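Local coordinates for SIR4-interacting protein SIF2 (Saccharomyces cerevisiae, PDB 1R5M) that acts as a WD-repeat subunit of the Set3C corepressor complex, antagonizes telomeric silencing and may recruit SIR4 to non-telomeric sites, at residues 93-97 / 123-127; 170-174 / 185-190; 259-263 / 272-276; 49-53 / 398-402. All coordinates share one frame. Numbering follows the deposited sequence.

Interaction 1: 93-97 / 123-127; sequences ELRHP and IVTGV. With SO4 (sulfate ion), chain B.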
# COMPACT_ATOMS: atom_id res chain seq x y z
N GLU A 93 20.20 5.44 -8.92
CA GLU A 93 19.41 6.63 -8.70
C GLU A 93 18.35 6.64 -9.81
O GLU A 93 18.68 6.44 -10.98
CB GLU A 93 20.27 7.89 -8.80
CG GLU A 93 21.41 7.94 -7.79
CD GLU A 93 22.26 9.20 -7.91
OE1 GLU A 93 23.26 9.31 -7.18
OE2 GLU A 93 21.92 10.08 -8.73
N LEU A 94 17.10 6.83 -9.42
CA LEU A 94 15.98 6.86 -10.37
C LEU A 94 15.47 8.30 -10.34
O LEU A 94 14.55 8.63 -9.60
CB LEU A 94 14.89 5.89 -9.92
CG LEU A 94 15.35 4.50 -9.46
CD1 LEU A 94 14.13 3.67 -9.09
CD2 LEU A 94 16.16 3.80 -10.57
N ARG A 95 16.08 9.14 -11.16
CA ARG A 95 15.74 10.56 -11.18
C ARG A 95 14.71 10.98 -12.23
O ARG A 95 14.69 10.45 -13.35
CB ARG A 95 17.02 11.38 -11.35
CG ARG A 95 16.92 12.83 -10.91
CD ARG A 95 18.30 13.50 -10.96
NE ARG A 95 19.28 12.82 -10.11
CZ ARG A 95 19.42 13.03 -8.80
NH1 ARG A 95 18.65 13.91 -8.17
NH2 ARG A 95 20.35 12.37 -8.12
N HIS A 96 13.86 11.92 -11.85
CA HIS A 96 12.85 12.48 -12.74
C HIS A 96 13.24 13.93 -12.99
O HIS A 96 13.57 14.66 -12.06
CB HIS A 96 11.46 12.48 -12.09
CG HIS A 96 10.83 11.12 -11.99
ND1 HIS A 96 9.70 10.78 -12.70
CD2 HIS A 96 11.13 10.05 -11.21
CE1 HIS A 96 9.33 9.55 -12.36
NE2 HIS A 96 10.18 9.09 -11.46
N PRO A 97 13.23 14.38 -14.25
CA PRO A 97 13.60 15.77 -14.50
C PRO A 97 12.48 16.69 -14.01
O PRO A 97 11.34 16.24 -13.85
CB PRO A 97 13.75 15.82 -16.02
CG PRO A 97 12.72 14.82 -16.47
CD PRO A 97 12.92 13.67 -15.51
N ILE A 123 10.24 -1.70 -11.84
CA ILE A 123 9.61 -0.83 -10.85
C ILE A 123 9.16 0.47 -11.50
O ILE A 123 9.83 0.99 -12.39
CB ILE A 123 10.57 -0.54 -9.66
CG1 ILE A 123 9.85 0.33 -8.61
CG2 ILE A 123 11.84 0.13 -10.14
CD1 ILE A 123 10.63 0.48 -7.31
N VAL A 124 8.00 0.97 -11.07
CA VAL A 124 7.47 2.23 -11.57
C VAL A 124 7.59 3.27 -10.46
O VAL A 124 7.33 2.97 -9.30
CB VAL A 124 5.97 2.12 -11.95
CG1 VAL A 124 5.38 3.51 -12.20
CG2 VAL A 124 5.79 1.25 -13.18
N THR A 125 8.02 4.47 -10.83
CA THR A 125 8.11 5.56 -9.87
C THR A 125 7.25 6.70 -10.41
O THR A 125 7.20 6.94 -11.62
CB THR A 125 9.57 6.06 -9.67
OG1 THR A 125 10.13 6.45 -10.93
CG2 THR A 125 10.43 4.96 -9.05
N GLY A 126 6.53 7.37 -9.50
CA GLY A 126 5.67 8.48 -9.89
C GLY A 126 6.02 9.70 -9.07
O GLY A 126 6.39 9.58 -7.90
N VAL A 127 5.90 10.88 -9.67
CA VAL A 127 6.22 12.13 -8.98
C VAL A 127 5.03 13.08 -8.88
O VAL A 127 3.98 12.84 -9.48
CB VAL A 127 7.40 12.87 -9.66
CG1 VAL A 127 8.68 12.07 -9.49
CG2 VAL A 127 7.10 13.09 -11.14
S SO4 B . 20.14 14.06 -4.66
O1 SO4 B . 19.10 14.77 -5.42
O2 SO4 B . 20.98 15.04 -3.93
O3 SO4 B . 19.50 13.14 -3.69
O4 SO4 B . 20.99 13.27 -5.57
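The striking feature is a histidine held both at its edge and on its face. The NE2 atom of His96 lies 2.7 Å from OG1 of Thr125 in a hydrogen bond that either partner could donate, while CG1 of Val127 sits over the ring in a CH-pi contact, 3.5 Å from the centroid and only 13° off the normal. At the other nitrogen, ND1, the ring is hydrogen-bonded to Glu131, and Thr125 OG1 is in turn bonded to Trp135 NE1. This acid–His–Thr–Trp chain is the structural network of WD repeats, here with a glutamate as its acid. Two residues earlier, Leu94 also points at the partner strand: its CD1 packs 3.9 Å from Thr125 CG2 and 4.3 Å from Ile123 CG2. Arg95 turns the opposite way. Its NH2 makes a salt bridge to Glu93 OE2 (2.8 Å), and the guanidinium grips a sulfate, probably from the crystallisation liquor, through NH1 to O1 (2.9 Å) and NH2 to O4 (2.8 Å); Asn67 and Arg71 also hydrogen-bond to it. No backbone hydrogen bond joins the two segments; side chains make the contact between them. Strand 86-95 is the last of the first blade, paired with 69-77, whereas 122-127 runs inside the next blade between 111-116 and 132-136, with Leu94 reaching across to Trp135.

Interaction 2: 170-174 / 185-190; sequences ENVTI and QHFELK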
# COMPACT_ATOMS: atom_id res chain seq x y z
N GLU A 170 -6.31 13.66 -8.50
CA GLU A 170 -7.52 14.21 -9.10
C GLU A 170 -8.39 13.08 -9.64
O GLU A 170 -9.37 13.32 -10.35
CB GLU A 170 -7.16 15.19 -10.23
CG GLU A 170 -6.39 16.41 -9.76
CD GLU A 170 -7.13 17.18 -8.67
OE1 GLU A 170 -8.34 17.42 -8.83
OE2 GLU A 170 -6.49 17.54 -7.66
N ASN A 171 -8.01 11.86 -9.30
CA ASN A 171 -8.70 10.65 -9.71
C ASN A 171 -8.66 10.34 -11.20
O ASN A 171 -9.46 9.55 -11.70
CB ASN A 171 -10.15 10.66 -9.22
CG ASN A 171 -10.24 10.38 -7.73
OD1 ASN A 171 -9.80 9.32 -7.26
ND2 ASN A 171 -10.80 11.31 -6.99
N VAL A 172 -7.72 10.95 -11.91
CA VAL A 172 -7.58 10.62 -13.32
C VAL A 172 -6.93 9.25 -13.24
O VAL A 172 -5.91 9.09 -12.57
CB VAL A 172 -6.65 11.60 -14.05
CG1 VAL A 172 -6.36 11.10 -15.46
CG2 VAL A 172 -7.31 12.97 -14.12
N THR A 173 -7.52 8.27 -13.90
CA THR A 173 -7.01 6.91 -13.86
C THR A 173 -6.65 6.46 -15.27
O THR A 173 -7.43 6.62 -16.20
CB THR A 173 -8.06 5.96 -13.26
OG1 THR A 173 -8.44 6.45 -11.97
CG2 THR A 173 -7.50 4.56 -13.11
N ILE A 174 -5.46 5.89 -15.41
CA ILE A 174 -4.97 5.45 -16.71
C ILE A 174 -4.59 3.98 -16.76
O ILE A 174 -3.96 3.47 -15.84
CB ILE A 174 -3.72 6.27 -17.12
CG1 ILE A 174 -4.04 7.77 -17.10
CG2 ILE A 174 -3.23 5.83 -18.49
CD1 ILE A 174 -5.12 8.19 -18.06
N GLN A 185 -6.52 3.26 -22.01
CA GLN A 185 -7.78 3.83 -21.57
C GLN A 185 -7.51 4.90 -20.53
O GLN A 185 -6.51 4.84 -19.82
CB GLN A 185 -8.70 2.77 -20.96
CG GLN A 185 -9.22 1.72 -21.92
CD GLN A 185 -10.46 1.03 -21.39
OE1 GLN A 185 -11.50 1.66 -21.19
NE2 GLN A 185 -10.36 -0.27 -21.15
N HIS A 186 -8.41 5.87 -20.45
CA HIS A 186 -8.28 6.94 -19.47
C HIS A 186 -9.65 7.16 -18.85
O HIS A 186 -10.66 7.19 -19.56
CB HIS A 186 -7.77 8.23 -20.14
CG HIS A 186 -8.68 8.78 -21.18
ND1 HIS A 186 -9.83 9.48 -20.88
CD2 HIS A 186 -8.62 8.72 -22.54
CE1 HIS A 186 -10.43 9.84 -22.00
NE2 HIS A 186 -9.72 9.39 -23.02
N PHE A 187 -9.69 7.30 -17.53
CA PHE A 187 -10.96 7.50 -16.84
C PHE A 187 -10.94 8.74 -15.95
O PHE A 187 -9.98 8.97 -15.20
CB PHE A 187 -11.31 6.28 -15.98
CG PHE A 187 -11.14 4.96 -16.69
CD1 PHE A 187 -9.92 4.30 -16.65
CD2 PHE A 187 -12.20 4.39 -17.39
CE1 PHE A 187 -9.76 3.07 -17.31
CE2 PHE A 187 -12.05 3.18 -18.05
CZ PHE A 187 -10.82 2.51 -18.01
N GLU A 188 -12.00 9.53 -16.04
CA GLU A 188 -12.17 10.73 -15.23
C GLU A 188 -13.60 10.65 -14.72
O GLU A 188 -14.48 11.37 -15.19
CB GLU A 188 -11.99 12.00 -16.07
CG GLU A 188 -10.67 12.11 -16.81
CD GLU A 188 -10.59 11.18 -18.01
OE1 GLU A 188 -11.51 11.22 -18.86
OE2 GLU A 188 -9.61 10.41 -18.11
N LEU A 189 -13.82 9.77 -13.75
CA LEU A 189 -15.16 9.54 -13.20
C LEU A 189 -15.72 10.63 -12.30
O LEU A 189 -16.90 10.58 -11.94
CB LEU A 189 -15.17 8.19 -12.47
CG LEU A 189 -14.68 7.00 -13.29
CD1 LEU A 189 -14.79 5.72 -12.46
CD2 LEU A 189 -15.50 6.87 -14.57
N LYS A 190 -14.90 11.61 -11.93
CA LYS A 190 -15.37 12.70 -11.07
C LYS A 190 -16.28 13.65 -11.84
O LYS A 190 -17.50 13.45 -11.89
CB LYS A 190 -14.19 13.48 -10.50
CG LYS A 190 -13.28 12.67 -9.59
CD LYS A 190 -12.17 13.52 -9.00
CE LYS A 190 -12.72 14.65 -8.15
NZ LYS A 190 -11.63 15.50 -7.59
O HOH W 1 -11.84 12.21 -12.36
O HOH W 2 -11.51 8.28 -12.53
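This is the base of a beta hairpin, the last two strands of the third blade in a WD40 beta-propeller, where 173-177 and 182-187 run antiparallel. At the start, Glu170 lies beside Lys190: its carbonyl O is 3.1 Å from Lys190 CD, but OE1 and NZ stay 4.0 Å apart, too far for a salt bridge. Asn171 has a positive phi (67°), which turns the chain into the strand; its carbonyl O receives a hydrogen bond from Thr173 OG1 (3.3 Å). Val172 then brings its CA within 3.5 Å of Phe187 O, a CA-H...O contact. Pairing proper comes with Thr173, whose N donates to Phe187 O (2.9 Å) and whose O accepts from Phe187 N (2.7 Å). The side chains of this hydrogen-bonded pair share one face and both touch Ile222 of the following blade. Ile174, in the non-hydrogen-bonded pair with His186, is on the other face; its CD1 packs 3.4 Å from His186 CB. The imidazole itself leans away to Glu188, ND1 to OE2 at 2.9 Å. Where the strands part, water 2 fills the gap, accepting from Leu189 N at 3.0 Å and donating to Asn171 O at 2.6 Å.

Interaction 3: 259-263 / 272-276; sequences NKLLL and RIWHG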
# COMPACT_ATOMS: atom_id res chain seq x y z
N ASN A 259 -9.27 -16.86 -3.20
CA ASN A 259 -10.70 -16.97 -2.95
C ASN A 259 -11.53 -16.13 -3.93
O ASN A 259 -12.76 -16.16 -3.90
CB ASN A 259 -11.04 -16.60 -1.50
CG ASN A 259 -10.69 -15.17 -1.15
OD1 ASN A 259 -10.49 -14.34 -2.02
ND2 ASN A 259 -10.64 -14.88 0.15
N LYS A 260 -10.83 -15.38 -4.79
CA LYS A 260 -11.46 -14.53 -5.80
C LYS A 260 -12.40 -13.47 -5.23
O LYS A 260 -13.42 -13.13 -5.84
CB LYS A 260 -12.22 -15.40 -6.81
CG LYS A 260 -11.37 -16.47 -7.47
CD LYS A 260 -10.19 -15.88 -8.22
CE LYS A 260 -9.37 -16.96 -8.91
NZ LYS A 260 -8.17 -16.39 -9.58
N LEU A 261 -12.05 -12.93 -4.07
CA LEU A 261 -12.87 -11.90 -3.45
C LEU A 261 -12.12 -10.58 -3.39
O LEU A 261 -10.90 -10.56 -3.25
CB LEU A 261 -13.26 -12.31 -2.03
CG LEU A 261 -14.11 -13.57 -1.87
CD1 LEU A 261 -14.31 -13.87 -0.39
CD2 LEU A 261 -15.46 -13.38 -2.56
N LEU A 262 -12.87 -9.49 -3.50
CA LEU A 262 -12.30 -8.15 -3.44
C LEU A 262 -12.60 -7.55 -2.08
O LEU A 262 -13.75 -7.57 -1.62
CB LEU A 262 -12.91 -7.26 -4.51
CG LEU A 262 -12.51 -5.78 -4.44
CD1 LEU A 262 -11.04 -5.63 -4.82
CD2 LEU A 262 -13.39 -4.96 -5.38
N LEU A 263 -11.57 -7.01 -1.43
CA LEU A 263 -11.72 -6.34 -0.15
C LEU A 263 -11.66 -4.85 -0.42
O LEU A 263 -10.76 -4.38 -1.13
CB LEU A 263 -10.58 -6.73 0.80
CG LEU A 263 -10.33 -5.77 1.98
CD1 LEU A 263 -11.47 -5.84 2.98
CD2 LEU A 263 -9.02 -6.16 2.66
N ARG A 272 -15.87 -3.82 3.02
CA ARG A 272 -16.83 -4.64 2.30
C ARG A 272 -16.06 -5.71 1.55
O ARG A 272 -14.90 -5.51 1.17
CB ARG A 272 -17.68 -3.79 1.34
CG ARG A 272 -18.84 -3.07 2.04
CD ARG A 272 -19.66 -2.21 1.08
NE ARG A 272 -20.71 -1.45 1.76
CZ ARG A 272 -21.94 -1.89 2.00
NH1 ARG A 272 -22.31 -3.11 1.62
NH2 ARG A 272 -22.82 -1.11 2.62
N ILE A 273 -16.69 -6.87 1.38
CA ILE A 273 -16.09 -8.00 0.68
C ILE A 273 -17.01 -8.24 -0.51
O ILE A 273 -18.22 -8.36 -0.35
CB ILE A 273 -16.07 -9.28 1.56
CG1 ILE A 273 -15.29 -9.01 2.86
CG2 ILE A 273 -15.43 -10.42 0.79
CD1 ILE A 273 -13.83 -8.66 2.67
N TRP A 274 -16.44 -8.29 -1.72
CA TRP A 274 -17.25 -8.47 -2.92
C TRP A 274 -16.95 -9.75 -3.68
O TRP A 274 -15.78 -10.09 -3.92
CB TRP A 274 -17.07 -7.29 -3.88
CG TRP A 274 -17.14 -5.95 -3.23
CD1 TRP A 274 -16.14 -5.32 -2.54
CD2 TRP A 274 -18.26 -5.06 -3.21
NE1 TRP A 274 -16.57 -4.10 -2.10
CE2 TRP A 274 -17.87 -3.91 -2.49
CE3 TRP A 274 -19.57 -5.13 -3.73
CZ2 TRP A 274 -18.73 -2.83 -2.29
CZ3 TRP A 274 -20.42 -4.05 -3.52
CH2 TRP A 274 -20.00 -2.91 -2.80
N HIS A 275 -18.01 -10.44 -4.08
CA HIS A 275 -17.90 -11.67 -4.86
C HIS A 275 -18.45 -11.45 -6.26
O HIS A 275 -17.83 -11.86 -7.25
CB HIS A 275 -18.70 -12.79 -4.19
CG HIS A 275 -19.07 -13.90 -5.13
ND1 HIS A 275 -18.14 -14.79 -5.63
CD2 HIS A 275 -20.26 -14.24 -5.67
CE1 HIS A 275 -18.75 -15.64 -6.44
NE2 HIS A 275 -20.03 -15.33 -6.48
N GLY A 276 -19.61 -10.81 -6.35
CA GLY A 276 -20.24 -10.55 -7.63
C GLY A 276 -19.55 -9.47 -8.44
O GLY A 276 -18.93 -8.57 -7.88
O HOH W 3 -15.26 -13.01 -7.89
O HOH W 4 -15.64 -15.22 -6.14
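Start at Arg272, whose carbonyl O takes a CA-H...O contact from Leu263 CA (3.5 Å); its side chain leads away from the partner strand, and NH1 bonds to Ser281. Ile273 follows, facing Leu263 in a non-hydrogen-bonded antiparallel pair. Its m,m conformation spreads two methyls over the neighbouring strand: CD1 is 3.7 Å from Leu263 CD1, and CG2 is 3.8 Å from Leu261 CD1. Both leucines also touch Trp297 of the next blade. Trp274 makes the hydrogen-bonded pair with Leu262: Trp274 N donates to Leu262 O (2.8 Å), and Leu262 N donates to Trp274 O (3.0 Å). On this face the indole CD1 lies 4.0 Å from Leu262 CD2, both side chains meeting Leu243, while NE1 bonds to Ser264, the Trp–Ser link familiar from WD repeats. By His275 the strand has ended. Its CB rests 3.7 Å from Leu261 CD2, and water takes over the bridging: water 3 donates to His275 O (2.9 Å) and Lys260 O (2.8 Å), while water 4 joins His275 ND1 (2.6 Å) to Lys260 O (3.1 Å). In the other segment, Asn259 OD1 accepts from Leu261 N (2.9 Å), an Asx turn leading into strand 261-266. Apolar side chains on both faces thus let this WD 5 hairpin pack against Leu243 of the preceding blade and Trp297 of the following one, while its open end is bridged by water.

Interaction 4: 49-53 / 398-402; sequences VSSTW and FDLSW. With SO4 (sulfate ion), chain C.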
# COMPACT_ATOMS: atom_id res chain seq x y z
N VAL A 49 10.24 9.58 1.58
CA VAL A 49 8.81 9.87 1.55
C VAL A 49 8.02 8.59 1.76
O VAL A 49 7.06 8.55 2.53
CB VAL A 49 8.42 10.52 0.21
CG1 VAL A 49 6.93 10.75 0.16
CG2 VAL A 49 9.17 11.84 0.04
N SER A 50 8.44 7.54 1.06
CA SER A 50 7.81 6.22 1.17
C SER A 50 8.81 5.22 0.63
O SER A 50 9.83 5.60 0.05
CB SER A 50 6.52 6.16 0.34
OG SER A 50 6.80 6.19 -1.05
N SER A 51 8.53 3.93 0.81
CA SER A 51 9.45 2.92 0.32
C SER A 51 8.71 1.61 0.09
O SER A 51 7.58 1.43 0.56
CB SER A 51 10.60 2.70 1.31
OG SER A 51 10.15 2.10 2.51
N THR A 52 9.33 0.72 -0.67
CA THR A 52 8.75 -0.57 -0.95
C THR A 52 9.88 -1.55 -1.27
O THR A 52 10.75 -1.27 -2.10
CB THR A 52 7.73 -0.49 -2.12
OG1 THR A 52 7.19 -1.79 -2.38
CG2 THR A 52 8.37 0.08 -3.37
N TRP A 53 9.88 -2.69 -0.58
CA TRP A 53 10.91 -3.70 -0.78
C TRP A 53 10.62 -4.57 -1.99
O TRP A 53 9.47 -4.76 -2.38
CB TRP A 53 11.02 -4.59 0.46
CG TRP A 53 11.48 -3.88 1.69
CD1 TRP A 53 10.72 -3.12 2.53
CD2 TRP A 53 12.80 -3.89 2.24
NE1 TRP A 53 11.48 -2.65 3.57
CE2 TRP A 53 12.77 -3.11 3.42
CE3 TRP A 53 14.01 -4.47 1.85
CZ2 TRP A 53 13.90 -2.90 4.21
CZ3 TRP A 53 15.14 -4.27 2.64
CH2 TRP A 53 15.07 -3.48 3.81
N PHE A 398 4.88 8.46 8.03
CA PHE A 398 3.90 8.50 6.94
C PHE A 398 3.75 7.18 6.19
O PHE A 398 2.74 6.93 5.52
CB PHE A 398 4.29 9.57 5.92
CG PHE A 398 3.97 10.98 6.35
CD1 PHE A 398 4.31 12.05 5.52
CD2 PHE A 398 3.31 11.24 7.54
CE1 PHE A 398 4.00 13.36 5.88
CE2 PHE A 398 2.99 12.55 7.91
CZ PHE A 398 3.33 13.61 7.08
N ASP A 399 4.77 6.33 6.29
CA ASP A 399 4.74 5.07 5.57
C ASP A 399 5.68 4.04 6.19
O ASP A 399 6.64 4.39 6.88
CB ASP A 399 5.14 5.32 4.11
CG ASP A 399 5.20 4.05 3.28
OD1 ASP A 399 6.31 3.63 2.88
OD2 ASP A 399 4.13 3.47 3.03
N LEU A 400 5.38 2.77 5.95
CA LEU A 400 6.23 1.69 6.41
C LEU A 400 6.11 0.56 5.41
O LEU A 400 5.10 0.46 4.70
CB LEU A 400 5.84 1.24 7.83
CG LEU A 400 4.51 0.56 8.15
CD1 LEU A 400 4.44 0.32 9.66
CD2 LEU A 400 3.35 1.44 7.71
N SER A 401 7.14 -0.27 5.32
CA SER A 401 7.11 -1.38 4.37
C SER A 401 7.93 -2.56 4.88
O SER A 401 8.98 -2.37 5.50
CB SER A 401 7.65 -0.93 3.02
OG SER A 401 9.00 -0.51 3.13
N TRP A 402 7.43 -3.76 4.61
CA TRP A 402 8.09 -5.01 5.01
C TRP A 402 8.96 -5.57 3.89
O TRP A 402 8.57 -5.52 2.72
CB TRP A 402 7.08 -6.11 5.28
CG TRP A 402 6.22 -6.00 6.49
CD1 TRP A 402 4.97 -5.46 6.56
CD2 TRP A 402 6.48 -6.59 7.77
NE1 TRP A 402 4.43 -5.68 7.81
CE2 TRP A 402 5.34 -6.37 8.57
CE3 TRP A 402 7.57 -7.28 8.31
CZ2 TRP A 402 5.26 -6.83 9.89
CZ3 TRP A 402 7.49 -7.73 9.62
CH2 TRP A 402 6.34 -7.50 10.39
S SO4 C . 4.36 -2.04 0.13
O1 SO4 C . 3.13 -2.85 0.11
O2 SO4 C . 4.18 -0.83 -0.69
O3 SO4 C . 4.67 -1.65 1.52
O4 SO4 C . 5.47 -2.83 -0.44
O HOH W 5 8.65 3.35 4.20
O HOH W 6 4.90 1.23 1.48
O HOH W 7 7.57 -3.90 0.82
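Rotamers do the joining here, since two nearly parallel strands (8° apart, axes 6.1 Å at closest) share no backbone-to-backbone hydrogen bond. Asp399 in t swings OD1 to Ser51 N (3.1 Å), leaving OD2 for a salt bridge with Arg337. Ser51 and Ser401 both adopt p, so that Ser401 OG donates to Ser51 OG at 2.9 Å; water 5 bridges Ser51 OG (2.6 Å) and Asp399 OD1 (2.7 Å). Trp53, in m, lays its indole edge on the partner, with a weak bond from NE1 to Ser401 O (3.2 Å). Trp402 points away, its NE1 bonding Arg337 O. Thr52 in t offers OG1 to O4 of a sulfate (2.8 Å), and water 7 links that O4 to Trp53 N and Trp402 O. These are the innermost strands of the first and eighth propeller blades: 50-53 pairs outward with 60-65, and 397-402 with 408-413, where Phe398 and Asp399 form a classic bulge opposite Ala412.

From the N terminus, the chain passes 49-53 in the first blade and leaves interaction 4 open until 398-402, some 345 residues later; that contact sets the inner strands of blades one and eight side by side, where the ring's ends meet. The other three fall within this long loop, one after another without crossing. Interaction 1 closes first, tying the last strand of blade one to blade two. Interactions 2 and 3 are short hairpin closures within blades three and five. Interactions 1 and 4 come within about 5 Å (nearest atoms) and share the first blade's sheet, whereas interactions 1 and 3 lie on opposite sides of the chain's centre, their centres 33 Å apart.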